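Local coordinates for Alr3699 protein (Nostoc sp., PDB 4XSO), which belongs to the GT-B glycosyltransferases, with two Rossmann-like domains facing each other across a cleft, while its own activity remains unassigned here, at residues E22-D27 and I178-D183; A156-S161 and A318-E323; N185-S190 and I300-L305. All blocks are in the same frame, centred on the assembly; numbering follows the deposited sequence.

Contact 1 of 3, residues E22-D27 and I178-D183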
ATOM      1  N   GLU A  22      -8.624 -17.990  12.791  1.00 36.20           N
ATOM      2  CA  GLU A  22      -8.444 -17.170  13.987  1.00 39.12           C
ATOM      3  C   GLU A  22      -8.183 -18.056  15.222  1.00 40.39           C
ATOM      4  O   GLU A  22      -7.235 -17.827  15.985  1.00 39.37           O
ATOM      5  CB  GLU A  22      -9.653 -16.255  14.123  1.00 40.16           C
ATOM      6  CG  GLU A  22      -9.720 -15.162  13.091  1.00 38.94           C
ATOM      7  CD  GLU A  22     -10.058 -15.612  11.646  1.00 48.11           C
ATOM      8  OE1 GLU A  22     -10.833 -16.572  11.434  1.00 44.00           O
ATOM      9  OE2 GLU A  22      -9.562 -14.958  10.689  1.00 42.41           O
ATOM     10  N   LEU A  23      -8.960 -19.124  15.369  1.00 39.71           N
ATOM     11  CA  LEU A  23      -8.762 -20.107  16.423  1.00 39.75           C
ATOM     12  C   LEU A  23      -7.401 -20.733  16.323  1.00 41.92           C
ATOM     13  O   LEU A  23      -6.725 -20.950  17.351  1.00 39.05           O
ATOM     14  CB  LEU A  23      -9.852 -21.228  16.356  1.00 46.30           C
ATOM     15  CG  LEU A  23     -11.349 -20.814  16.475  1.00 46.48           C
ATOM     16  CD1 LEU A  23     -12.291 -22.015  16.333  1.00 48.90           C
ATOM     17  CD2 LEU A  23     -11.630 -20.084  17.779  1.00 49.89           C
ATOM     18  N   CYS A  24      -6.982 -21.079  15.098  1.00 36.37           N
ATOM     19  CA  CYS A  24      -5.631 -21.633  14.917  1.00 38.15           C
ATOM     20  C   CYS A  24      -4.567 -20.596  15.355  1.00 36.82           C
ATOM     21  O   CYS A  24      -3.570 -20.951  15.971  1.00 39.41           O
ATOM     22  CB  CYS A  24      -5.399 -22.120  13.476  1.00 39.24           C
ATOM     23  SG  CYS A  24      -3.827 -22.988  13.181  1.00 46.67           S
ATOM     24  N   LEU A  25      -4.808 -19.317  15.055  1.00 40.08           N
ATOM     25  CA  LEU A  25      -3.882 -18.250  15.427  1.00 35.38           C
ATOM     26  C   LEU A  25      -3.752 -18.115  16.957  1.00 33.08           C
ATOM     27  O   LEU A  25      -2.664 -17.851  17.449  1.00 34.80           O
ATOM     28  CB  LEU A  25      -4.327 -16.948  14.749  1.00 36.36           C
ATOM     29  CG  LEU A  25      -3.419 -15.704  15.006  1.00 37.64           C
ATOM     30  CD1 LEU A  25      -2.047 -15.941  14.434  1.00 37.08           C
ATOM     31  CD2 LEU A  25      -4.008 -14.417  14.413  1.00 38.88           C
ATOM     32  N   ILE A  26      -4.809 -18.404  17.718  1.00 36.87           N
ATOM     33  CA  ILE A  26      -4.684 -18.432  19.202  1.00 41.77           C
ATOM     34  C   ILE A  26      -3.514 -19.341  19.611  1.00 39.46           C
ATOM     35  O   ILE A  26      -2.601 -18.957  20.377  1.00 39.12           O
ATOM     36  CB  ILE A  26      -5.982 -18.936  19.912  1.00 45.58           C
ATOM     37  CG1 ILE A  26      -7.198 -18.050  19.600  1.00 49.86           C
ATOM     38  CG2 ILE A  26      -5.783 -19.050  21.421  1.00 42.98           C
ATOM     39  CD1 ILE A  26      -6.941 -16.585  19.730  1.00 56.08           C
ATOM     40  N   ASP A  27      -3.582 -20.563  19.084  1.00 32.13           N
ATOM     41  CA  ASP A  27      -2.627 -21.636  19.333  1.00 33.83           C
ATOM     42  C   ASP A  27      -1.240 -21.327  18.791  1.00 34.51           C
ATOM     43  O   ASP A  27      -0.192 -21.576  19.466  1.00 34.12           O
ATOM     44  CB  ASP A  27      -3.160 -22.970  18.719  1.00 38.67           C
ATOM     45  CG  ASP A  27      -4.414 -23.517  19.470  1.00 49.72           C
ATOM     46  OD1 ASP A  27      -4.505 -23.342  20.716  1.00 60.36           O
ATOM     47  OD2 ASP A  27      -5.336 -24.052  18.816  1.00 53.58           O
ATOM     48  N   ILE A 178       2.169 -27.183   7.357  1.00 25.32           N
ATOM     49  CA  ILE A 178       2.183 -27.402   8.829  1.00 25.52           C
ATOM     50  C   ILE A 178       0.721 -27.455   9.211  1.00 26.32           C
ATOM     51  O   ILE A 178      -0.027 -26.526   8.989  1.00 27.76           O
ATOM     52  CB  ILE A 178       2.883 -26.307   9.623  1.00 31.31           C
ATOM     53  CG1 ILE A 178       4.335 -26.182   9.229  1.00 32.40           C
ATOM     54  CG2 ILE A 178       2.821 -26.599  11.136  1.00 30.01           C
ATOM     55  CD1 ILE A 178       5.043 -25.102   9.996  1.00 34.47           C
ATOM     56  N   TYR A 179       0.310 -28.593   9.792  1.00 29.20           N
ATOM     57  CA  TYR A 179      -1.095 -28.872  10.092  1.00 29.14           C
ATOM     58  C   TYR A 179      -1.451 -28.060  11.366  1.00 29.37           C
ATOM     59  O   TYR A 179      -0.581 -27.621  12.073  1.00 33.91           O
ATOM     60  CB  TYR A 179      -1.222 -30.389  10.295  1.00 29.33           C
ATOM     61  CG  TYR A 179      -1.084 -31.223   9.018  1.00 32.63           C
ATOM     62  CD1 TYR A 179      -1.926 -30.972   7.927  1.00 32.42           C
ATOM     63  CD2 TYR A 179      -0.228 -32.330   8.927  1.00 36.39           C
ATOM     64  CE1 TYR A 179      -1.866 -31.724   6.749  1.00 38.69           C
ATOM     65  CE2 TYR A 179      -0.180 -33.108   7.711  1.00 39.57           C
ATOM     66  CZ  TYR A 179      -1.010 -32.797   6.636  1.00 40.56           C
ATOM     67  OH  TYR A 179      -1.037 -33.513   5.366  1.00 50.25           O
ATOM     68  N   ASN A 180      -2.746 -27.860  11.624  1.00 29.10           N
ATOM     69  CA  ASN A 180      -3.282 -27.330  12.870  1.00 30.16           C
ATOM     70  C   ASN A 180      -2.895 -28.269  14.041  1.00 29.91           C
ATOM     71  O   ASN A 180      -2.784 -29.512  13.907  1.00 28.78           O
ATOM     72  CB  ASN A 180      -4.807 -27.223  12.782  1.00 28.65           C
ATOM     73  CG  ASN A 180      -5.319 -26.093  11.888  1.00 30.88           C
ATOM     74  OD1 ASN A 180      -4.655 -25.607  10.962  1.00 36.64           O
ATOM     75  ND2 ASN A 180      -6.556 -25.754  12.093  1.00 36.29           N
ATOM     76  N   GLY A 181      -2.635 -27.683  15.185  1.00 32.78           N
ATOM     77  CA  GLY A 181      -2.266 -28.492  16.372  1.00 34.33           C
ATOM     78  C   GLY A 181      -3.397 -28.420  17.395  1.00 33.87           C
ATOM     79  O   GLY A 181      -4.150 -27.475  17.375  1.00 31.02           O
ATOM     80  N   PHE A 182      -3.452 -29.413  18.268  1.00 33.32           N
ATOM     81  CA  PHE A 182      -4.473 -29.586  19.297  1.00 31.99           C
ATOM     82  C   PHE A 182      -3.857 -30.088  20.609  1.00 30.29           C
ATOM     83  O   PHE A 182      -2.978 -30.927  20.588  1.00 27.99           O
ATOM     84  CB  PHE A 182      -5.497 -30.628  18.807  1.00 31.05           C
ATOM     85  CG  PHE A 182      -6.160 -30.227  17.532  1.00 31.79           C
ATOM     86  CD1 PHE A 182      -5.533 -30.463  16.317  1.00 29.57           C
ATOM     87  CD2 PHE A 182      -7.419 -29.588  17.550  1.00 31.53           C
ATOM     88  CE1 PHE A 182      -6.104 -30.011  15.118  1.00 35.31           C
ATOM     89  CE2 PHE A 182      -8.003 -29.225  16.370  1.00 33.98           C
ATOM     90  CZ  PHE A 182      -7.339 -29.448  15.143  1.00 33.48           C
ATOM     91  N   ASP A 183      -4.382 -29.640  21.745  1.00 29.47           N
ATOM     92  CA  ASP A 183      -3.978 -30.202  23.028  1.00 31.63           C
ATOM     93  C   ASP A 183      -4.655 -31.531  23.171  1.00 27.71           C
ATOM     94  O   ASP A 183      -5.857 -31.560  23.377  1.00 30.50           O
ATOM     95  CB  ASP A 183      -4.414 -29.318  24.139  1.00 36.37           C
ATOM     96  CG  ASP A 183      -3.943 -29.838  25.506  1.00 37.22           C
ATOM     97  OD1 ASP A 183      -3.557 -31.003  25.706  1.00 36.64           O
ATOM     98  OD2 ASP A 183      -3.891 -28.997  26.369  1.00 48.59           O
TER
HETATM   99  O   HOH W   1      -4.794 -25.126  16.105  1.00 48.53           O

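Contact 2 of 3, residues A156-S161 and A318-E323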
ATOM      1  N   ALA A 156       1.333 -23.568   4.696  1.00 30.24           N
ATOM      2  CA  ALA A 156       0.013 -24.058   4.256  1.00 29.34           C
ATOM      3  C   ALA A 156      -0.537 -25.095   5.246  1.00 27.39           C
ATOM      4  O   ALA A 156       0.221 -25.890   5.764  1.00 31.58           O
ATOM      5  CB  ALA A 156       0.104 -24.637   2.858  1.00 31.88           C
ATOM      6  N   ASN A 157      -1.828 -25.017   5.560  1.00 26.68           N
ATOM      7  CA  ASN A 157      -2.444 -25.862   6.581  1.00 29.48           C
ATOM      8  C   ASN A 157      -2.747 -27.252   6.081  1.00 29.81           C
ATOM      9  O   ASN A 157      -3.075 -28.185   6.843  1.00 29.14           O
ATOM     10  CB  ASN A 157      -3.641 -25.157   7.198  1.00 29.15           C
ATOM     11  CG  ASN A 157      -4.796 -24.929   6.187  1.00 31.64           C
ATOM     12  OD1 ASN A 157      -4.651 -25.167   4.970  1.00 28.83           O
ATOM     13  ND2 ASN A 157      -5.949 -24.498   6.717  1.00 32.66           N
ATOM     14  N   SER A 158      -2.472 -27.477   4.804  1.00 27.85           N
ATOM     15  CA  SER A 158      -2.708 -28.786   4.236  1.00 32.33           C
ATOM     16  C   SER A 158      -2.069 -28.858   2.840  1.00 32.01           C
ATOM     17  O   SER A 158      -1.787 -27.820   2.211  1.00 28.88           O
ATOM     18  CB  SER A 158      -4.205 -29.029   4.128  1.00 34.26           C
ATOM     19  OG  SER A 158      -4.743 -28.212   3.110  1.00 34.04           O
ATOM     20  N   GLN A 159      -1.769 -30.080   2.420  1.00 30.20           N
ATOM     21  CA  GLN A 159      -1.435 -30.352   0.998  1.00 32.50           C
ATOM     22  C   GLN A 159      -2.458 -29.789  -0.039  1.00 27.67           C
ATOM     23  O   GLN A 159      -2.039 -29.223  -1.035  1.00 27.56           O
ATOM     24  CB  GLN A 159      -1.143 -31.835   0.758  1.00 34.92           C
ATOM     25  CG  GLN A 159       0.134 -32.247   1.498  1.00 50.71           C
ATOM     26  CD  GLN A 159       0.543 -33.742   1.426  1.00 57.77           C
ATOM     27  OE1 GLN A 159      -0.250 -34.625   1.123  1.00 55.37           O
ATOM     28  NE2 GLN A 159       1.794 -34.005   1.761  1.00 59.88           N
ATOM     29  N   ALA A 160      -3.734 -29.841   0.283  1.00 28.89           N
ATOM     30  CA  ALA A 160      -4.824 -29.259  -0.517  1.00 33.23           C
ATOM     31  C   ALA A 160      -4.698 -27.724  -0.680  1.00 36.07           C
ATOM     32  O   ALA A 160      -4.753 -27.203  -1.814  1.00 29.11           O
ATOM     33  CB  ALA A 160      -6.157 -29.566   0.143  1.00 34.92           C
ATOM     34  N   SER A 161      -4.419 -27.028   0.428  1.00 28.98           N
ATOM     35  CA  SER A 161      -4.185 -25.617   0.379  1.00 28.73           C
ATOM     36  C   SER A 161      -2.906 -25.342  -0.387  1.00 28.00           C
ATOM     37  O   SER A 161      -2.826 -24.381  -1.170  1.00 26.18           O
ATOM     38  CB  SER A 161      -4.165 -24.955   1.775  1.00 29.12           C
ATOM     39  OG  SER A 161      -5.449 -25.110   2.361  1.00 41.45           O
ATOM     40  N   ALA A 318      -9.606 -33.301   4.066  1.00 38.64           N
ATOM     41  CA  ALA A 318     -10.094 -34.566   4.665  1.00 41.19           C
ATOM     42  C   ALA A 318      -9.344 -35.781   4.172  1.00 44.34           C
ATOM     43  O   ALA A 318      -9.027 -36.717   4.924  1.00 37.53           O
ATOM     44  CB  ALA A 318     -11.592 -34.752   4.376  1.00 45.45           C
ATOM     45  N   MET A 319      -9.030 -35.781   2.886  1.00 40.18           N
ATOM     46  CA  MET A 319      -8.314 -36.919   2.306  1.00 40.15           C
ATOM     47  C   MET A 319      -6.919 -37.090   2.937  1.00 39.68           C
ATOM     48  O   MET A 319      -6.390 -38.172   2.922  1.00 34.00           O
ATOM     49  CB  MET A 319      -8.215 -36.782   0.767  1.00 39.91           C
ATOM     50  CG  MET A 319      -9.412 -36.095   0.123  1.00 48.05           C
ATOM     51  SD  MET A 319      -9.484 -36.337  -1.677  1.00 41.97           S
ATOM     52  CE  MET A 319      -8.749 -34.861  -2.326  1.00 48.46           C
ATOM     53  N   GLU A 320      -6.322 -36.060   3.545  1.00 34.81           N
ATOM     54  CA  GLU A 320      -4.956 -36.214   4.101  1.00 33.83           C
ATOM     55  C   GLU A 320      -5.044 -36.606   5.569  1.00 37.08           C
ATOM     56  O   GLU A 320      -4.039 -37.003   6.166  1.00 33.51           O
ATOM     57  CB  GLU A 320      -4.219 -34.870   4.105  1.00 37.46           C
ATOM     58  CG  GLU A 320      -3.922 -34.300   2.759  1.00 39.97           C
ATOM     59  CD  GLU A 320      -3.700 -32.784   2.836  1.00 38.38           C
ATOM     60  OE1 GLU A 320      -2.766 -32.365   3.568  1.00 39.68           O
ATOM     61  OE2 GLU A 320      -4.432 -32.049   2.132  1.00 40.33           O
ATOM     62  N   LEU A 321      -6.229 -36.400   6.139  1.00 36.66           N
ATOM     63  CA  LEU A 321      -6.498 -36.704   7.509  1.00 36.56           C
ATOM     64  C   LEU A 321      -6.868 -38.153   7.769  1.00 37.54           C
ATOM     65  O   LEU A 321      -6.637 -38.677   8.890  1.00 32.50           O
ATOM     66  CB  LEU A 321      -7.600 -35.796   8.034  1.00 35.67           C
ATOM     67  CG  LEU A 321      -7.407 -34.279   7.803  1.00 34.65           C
ATOM     68  CD1 LEU A 321      -8.549 -33.487   8.397  1.00 34.14           C
ATOM     69  CD2 LEU A 321      -6.097 -33.800   8.406  1.00 37.09           C
ATOM     70  N   VAL A 322      -7.527 -38.779   6.800  1.00 32.24           N
ATOM     71  CA  VAL A 322      -8.169 -40.079   7.054  1.00 35.16           C
ATOM     72  C   VAL A 322      -7.688 -41.061   6.052  1.00 35.26           C
ATOM     73  O   VAL A 322      -7.704 -40.737   4.903  1.00 36.21           O
ATOM     74  CB  VAL A 322      -9.722 -40.028   6.896  1.00 41.73           C
ATOM     75  CG1 VAL A 322     -10.303 -41.425   6.972  1.00 37.17           C
ATOM     76  CG2 VAL A 322     -10.417 -39.128   7.913  1.00 42.80           C
ATOM     77  N   GLU A 323      -7.266 -42.259   6.467  1.00 37.64           N
ATOM     78  CA  GLU A 323      -7.113 -43.366   5.486  1.00 40.12           C
ATOM     79  C   GLU A 323      -8.278 -44.286   5.710  1.00 32.54           C
ATOM     80  O   GLU A 323      -8.481 -44.769   6.839  1.00 28.46           O
ATOM     81  CB  GLU A 323      -5.815 -44.153   5.611  1.00 46.08           C
ATOM     82  CG  GLU A 323      -4.642 -43.549   4.880  1.00 59.45           C
ATOM     83  CD  GLU A 323      -4.635 -43.884   3.393  1.00 64.56           C
ATOM     84  OE1 GLU A 323      -5.471 -44.718   2.918  1.00 62.89           O
ATOM     85  OE2 GLU A 323      -3.776 -43.295   2.705  1.00 65.57           O
TER

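Contact 3 of 3, residues N185-S190 and I300-L305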
ATOM      1  N   ASN A 185      -4.935 -34.050  25.216  1.00 32.37           N
ATOM      2  CA  ASN A 185      -5.580 -34.434  26.479  1.00 33.45           C
ATOM      3  C   ASN A 185      -6.901 -33.749  26.732  1.00 29.62           C
ATOM      4  O   ASN A 185      -7.778 -34.326  27.382  1.00 33.29           O
ATOM      5  CB  ASN A 185      -4.563 -34.227  27.641  1.00 32.80           C
ATOM      6  CG  ASN A 185      -3.393 -35.157  27.536  1.00 31.39           C
ATOM      7  OD1 ASN A 185      -3.459 -36.244  26.952  1.00 35.77           O
ATOM      8  ND2 ASN A 185      -2.294 -34.735  28.061  1.00 37.41           N
ATOM      9  N   LEU A 186      -7.149 -32.618  26.063  1.00 32.06           N
ATOM     10  CA  LEU A 186      -8.480 -32.066  26.071  1.00 34.54           C
ATOM     11  C   LEU A 186      -9.521 -32.956  25.417  1.00 29.52           C
ATOM     12  O   LEU A 186     -10.697 -32.694  25.540  1.00 33.18           O
ATOM     13  CB  LEU A 186      -8.556 -30.696  25.435  1.00 41.34           C
ATOM     14  CG  LEU A 186      -7.621 -29.613  25.968  1.00 47.33           C
ATOM     15  CD1 LEU A 186      -7.991 -28.314  25.240  1.00 48.60           C
ATOM     16  CD2 LEU A 186      -7.623 -29.484  27.490  1.00 49.96           C
ATOM     17  N   TYR A 187      -9.135 -34.030  24.770  1.00 29.94           N
ATOM     18  CA  TYR A 187     -10.088 -34.773  23.980  1.00 33.15           C
ATOM     19  C   TYR A 187     -10.382 -36.128  24.637  1.00 31.99           C
ATOM     20  O   TYR A 187     -11.010 -36.999  24.053  1.00 31.65           O
ATOM     21  CB  TYR A 187      -9.612 -34.866  22.521  1.00 31.09           C
ATOM     22  CG  TYR A 187      -9.614 -33.503  21.893  1.00 32.95           C
ATOM     23  CD1 TYR A 187     -10.759 -32.977  21.307  1.00 34.35           C
ATOM     24  CD2 TYR A 187      -8.450 -32.684  21.920  1.00 35.16           C
ATOM     25  CE1 TYR A 187     -10.770 -31.687  20.765  1.00 35.90           C
ATOM     26  CE2 TYR A 187      -8.455 -31.412  21.360  1.00 33.75           C
ATOM     27  CZ  TYR A 187      -9.617 -30.912  20.771  1.00 35.37           C
ATOM     28  OH  TYR A 187      -9.623 -29.620  20.263  1.00 35.16           O
ATOM     29  N   LYS A 188      -9.926 -36.275  25.876  1.00 33.74           N
ATOM     30  CA  LYS A 188     -10.159 -37.499  26.632  1.00 32.73           C
ATOM     31  C   LYS A 188     -11.360 -37.257  27.578  1.00 32.02           C
ATOM     32  O   LYS A 188     -11.405 -36.247  28.290  1.00 38.86           O
ATOM     33  CB  LYS A 188      -8.914 -37.854  27.439  1.00 36.23           C
ATOM     34  CG  LYS A 188      -7.739 -38.160  26.534  1.00 37.33           C
ATOM     35  CD  LYS A 188      -6.448 -38.261  27.298  1.00 43.78           C
ATOM     36  CE  LYS A 188      -5.556 -39.328  26.679  1.00 47.38           C
ATOM     37  NZ  LYS A 188      -5.331 -39.060  25.259  1.00 49.69           N
ATOM     38  N   THR A 189     -12.320 -38.160  27.536  1.00 35.69           N
ATOM     39  CA  THR A 189     -13.514 -38.143  28.390  1.00 34.09           C
ATOM     40  C   THR A 189     -13.734 -39.531  29.044  1.00 32.12           C
ATOM     41  O   THR A 189     -13.599 -40.536  28.387  1.00 30.67           O
ATOM     42  CB  THR A 189     -14.767 -37.743  27.559  1.00 38.53           C
ATOM     43  OG1 THR A 189     -14.517 -36.516  26.899  1.00 36.19           O
ATOM     44  CG2 THR A 189     -16.004 -37.560  28.460  1.00 38.97           C
ATOM     45  N   SER A 190     -14.035 -39.567  30.349  1.00 35.88           N
ATOM     46  CA  SER A 190     -14.252 -40.835  31.059  1.00 39.23           C
ATOM     47  C   SER A 190     -15.536 -41.490  30.586  1.00 37.09           C
ATOM     48  O   SER A 190     -16.505 -40.769  30.279  1.00 33.81           O
ATOM     49  CB  SER A 190     -14.428 -40.641  32.561  1.00 38.47           C
ATOM     50  OG  SER A 190     -15.455 -39.672  32.847  1.00 46.41           O
ATOM     51  N   ILE A 300     -12.786 -33.198  12.159  1.00 30.98           N
ATOM     52  CA  ILE A 300     -12.382 -34.533  11.799  1.00 30.99           C
ATOM     53  C   ILE A 300     -11.219 -34.875  12.764  1.00 29.26           C
ATOM     54  O   ILE A 300     -11.241 -35.867  13.417  1.00 32.24           O
ATOM     55  CB  ILE A 300     -11.905 -34.588  10.360  1.00 30.68           C
ATOM     56  CG1 ILE A 300     -13.071 -34.268   9.397  1.00 37.06           C
ATOM     57  CG2 ILE A 300     -11.296 -35.950  10.055  1.00 33.58           C
ATOM     58  CD1 ILE A 300     -12.597 -34.116   7.935  1.00 33.66           C
ATOM     59  N   VAL A 301     -10.206 -34.055  12.825  1.00 31.26           N
ATOM     60  CA  VAL A 301      -9.122 -34.294  13.829  1.00 30.42           C
ATOM     61  C   VAL A 301      -9.609 -34.377  15.261  1.00 28.51           C
ATOM     62  O   VAL A 301      -9.168 -35.214  16.018  1.00 32.61           O
ATOM     63  CB  VAL A 301      -8.000 -33.252  13.708  1.00 28.02           C
ATOM     64  CG1 VAL A 301      -6.905 -33.506  14.777  1.00 28.03           C
ATOM     65  CG2 VAL A 301      -7.402 -33.324  12.336  1.00 31.01           C
ATOM     66  N   GLU A 302     -10.571 -33.555  15.637  1.00 31.84           N
ATOM     67  CA  GLU A 302     -11.075 -33.577  17.007  1.00 34.69           C
ATOM     68  C   GLU A 302     -11.746 -34.886  17.327  1.00 35.32           C
ATOM     69  O   GLU A 302     -11.508 -35.463  18.363  1.00 28.12           O
ATOM     70  CB  GLU A 302     -11.993 -32.389  17.277  1.00 33.03           C
ATOM     71  CG  GLU A 302     -11.122 -31.151  17.351  1.00 33.72           C
ATOM     72  CD  GLU A 302     -11.887 -29.878  17.575  1.00 45.41           C
ATOM     73  OE1 GLU A 302     -12.858 -29.643  16.824  1.00 43.63           O
ATOM     74  OE2 GLU A 302     -11.450 -29.104  18.461  1.00 41.15           O
ATOM     75  N   ALA A 303     -12.501 -35.385  16.363  1.00 30.35           N
ATOM     76  CA  ALA A 303     -13.208 -36.645  16.522  1.00 30.83           C
ATOM     77  C   ALA A 303     -12.229 -37.809  16.707  1.00 30.73           C
ATOM     78  O   ALA A 303     -12.426 -38.687  17.549  1.00 29.31           O
ATOM     79  CB  ALA A 303     -14.095 -36.844  15.305  1.00 33.13           C
ATOM     80  N   MET A 304     -11.148 -37.757  15.934  1.00 29.69           N
ATOM     81  CA  MET A 304     -10.102 -38.777  15.952  1.00 30.65           C
ATOM     82  C   MET A 304      -9.412 -38.744  17.334  1.00 29.06           C
ATOM     83  O   MET A 304      -9.208 -39.769  17.972  1.00 33.31           O
ATOM     84  CB  MET A 304      -9.108 -38.517  14.814  1.00 33.88           C
ATOM     85  CG  MET A 304      -9.674 -38.728  13.402  1.00 31.13           C
ATOM     86  SD  MET A 304      -8.506 -38.336  12.042  1.00 25.41           S
ATOM     87  CE  MET A 304      -8.059 -39.975  11.842  1.00 36.37           C
ATOM     88  N   LEU A 305      -9.073 -37.568  17.803  1.00 28.51           N
ATOM     89  CA  LEU A 305      -8.419 -37.432  19.114  1.00 29.49           C
ATOM     90  C   LEU A 305      -9.345 -37.870  20.192  1.00 31.41           C
ATOM     91  O   LEU A 305      -8.878 -38.254  21.288  1.00 29.70           O
ATOM     92  CB  LEU A 305      -8.014 -35.971  19.333  1.00 28.32           C
ATOM     93  CG  LEU A 305      -6.832 -35.495  18.524  1.00 28.10           C
ATOM     94  CD1 LEU A 305      -6.745 -33.982  18.591  1.00 30.97           C
ATOM     95  CD2 LEU A 305      -5.575 -36.119  19.029  1.00 31.73           C
TER
HETATM   96  O   HOH W   2      -6.678 -37.608  22.712  1.00 35.84           O

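Contact 1 of 3, residues E22-D27 and I178-D183
The thiol of C24 lies over the face of the N180 side-chain amide, with SG almost directly above its CG at 3.7 Å. The flat group is therefore met broadside, and the sulfur rests against it in van der Waals contact. With SG anti to the backbone N (chi1 -174°), the thiol projects off the helix toward the loop. N180 does not aim its CB at the helix, but its amide end swings nearer and presents the face on which the sulfur rests.

One turn further on, D27 takes a different approach. Its carboxylate does not reach the loop backbone directly: OD2 stays 3.9 Å from the carbonyl O of G181. A water fills the gap, donating to D27 OD2 at 3.0 Å and to G181 O at 2.7 Å, and the two bonds leave it at nearly a right angle.

Helix 20-29 is the first helix of the N-terminal Rossmann-like domain and follows strand 9-13 through a glycine-rich loop. Residues 178-183 come straight after strand 175-177, at the edge of the same parallel sheet, and lead the chain out toward the second domain. C24 and D27, three residues apart, thus face the start of the interdomain connection with the same side of the helix. N180 also touches F296 and R298 of the second domain, and F182 turns away from helix 20-29 to pack on V301 and L305. A glycerol, probably from the crystallisation liquor, lies about 3 Å from the N180 side chain.

Contact 2 of 3, residues A156-S161 and A318-E323
The carboxylate of E320 carries this contact, with two backbone N-H groups reaching its oxygens from slightly to one side of the plane, the side on which Q159 CB also lies. Q159 CB rests over that face, 3.4 Å from E320 CD. Q159 N gives a bond of 2.7 Å to E320 OE1, 28° out of plane, and A160 N one of 3.0 Å to E320 OE2, 34° out of plane. Each oxygen is met on its syn side, so the two consecutive amides grip the group as a fork. Toward the other face, S158 CB stands 3.6 Å from E320 OE2, in front of the oxygen edge. A160 CB lies beside OE2.

Q159 and A160 open helix 159-167, and the carboxylate thus takes up the N-H groups of its first turn, where its negative charge would be favoured by the helix dipole. S158 is the N-cap: its OG, held between its backbone N and carbonyl carbon (chi1 71°), accepts from S161 N at 2.9 Å in a nearly straight bond and is also bonded to P295 O. The helix belongs to the N-terminal domain, whereas E320 sits on a short, weakly bonded helical turn around 318-321 of the C-terminal domain, in a G-G-x-x-E-L sequence familiar from group 1 glycosyltransferases. The contact therefore spans the interdomain cleft of the GT-B fold. E320 OE1 has a second partner in Y179 OH, from the stretch that leaves the N-terminal sheet. Behind the helix start, S161 OG donates to N157 OD1 at 2.7 Å, in the carbonyl plane, while N157 ND2 is hydrogen-bonded to a glycerol.

Contact 3 of 3, residues N185-S190 and I300-L305
Y187 turns its CG beside the backbone N and anti to the carbonyl carbon (chi1 -66°), which swings the ring across the last turns of helix 298-305. E302 comes to meet it with a side chain fully extended about CB-CG (chi2 178°), carrying the carboxylate out to the phenol. There the Y187 hydroxyl donates to E302 OE2 through a short bond, OH to OE2 2.6 Å, using the lone pair of OE2 that points away from the other carboxylate oxygen. OE2 lies near the ring plane at its edge, although the ring and carboxylate planes are inclined by 55°. E302 CG backs this up, touching Y187 CE1 at 3.5 Å.

Elsewhere on the ring the packing is apolar. L305 CD1 lies over one face, 4.0 Å from Y187 CD2, and at the root of the two side chains Y187 CB and L305 CB meet at 3.7 Å. The polar hydroxyl end and the greasy base of the tyrosine are thus matched to two residues nearly one helical turn apart. At the helix end, L305 O accepts a bond of 2.7 Å from a water, which K188 NZ reaches only weakly; Q361 NE2 donates to the same carbonyl.

E302 closes the E-x7-E sequence pattern familiar in this glycosyltransferase clan. Residues 185-190 run from the N-terminal domain toward helix 191-201, and Y187 also touches F182 and, on helix 276-282, P277. Helix 298-305 is backed by strand 310-313 through A303 and M304, and by helix 350-368, on which M304 and L305 pack.

The six segments come along the chain as 22-27, 156-161, 178-183, 185-190, 300-305 and 318-323, so contacts 1 and 2 interleave, contact 3 follows contact 1, and contact 2 encloses contact 3. Centres of contacts 1 and 2 lie about 15 Å apart, as do those of 1 and 3; those of 2 and 3 are about 19 Å apart. I178 pairs with A156 at the N-terminal sheet edge, F182 meets both Y187 and E302, and I300 touches segment 318-323. Contacts 1 and 3 line the connection leaving strand 175-177, and contact 2 bridges the domains beside it; together they tie the domains where the chain crosses over.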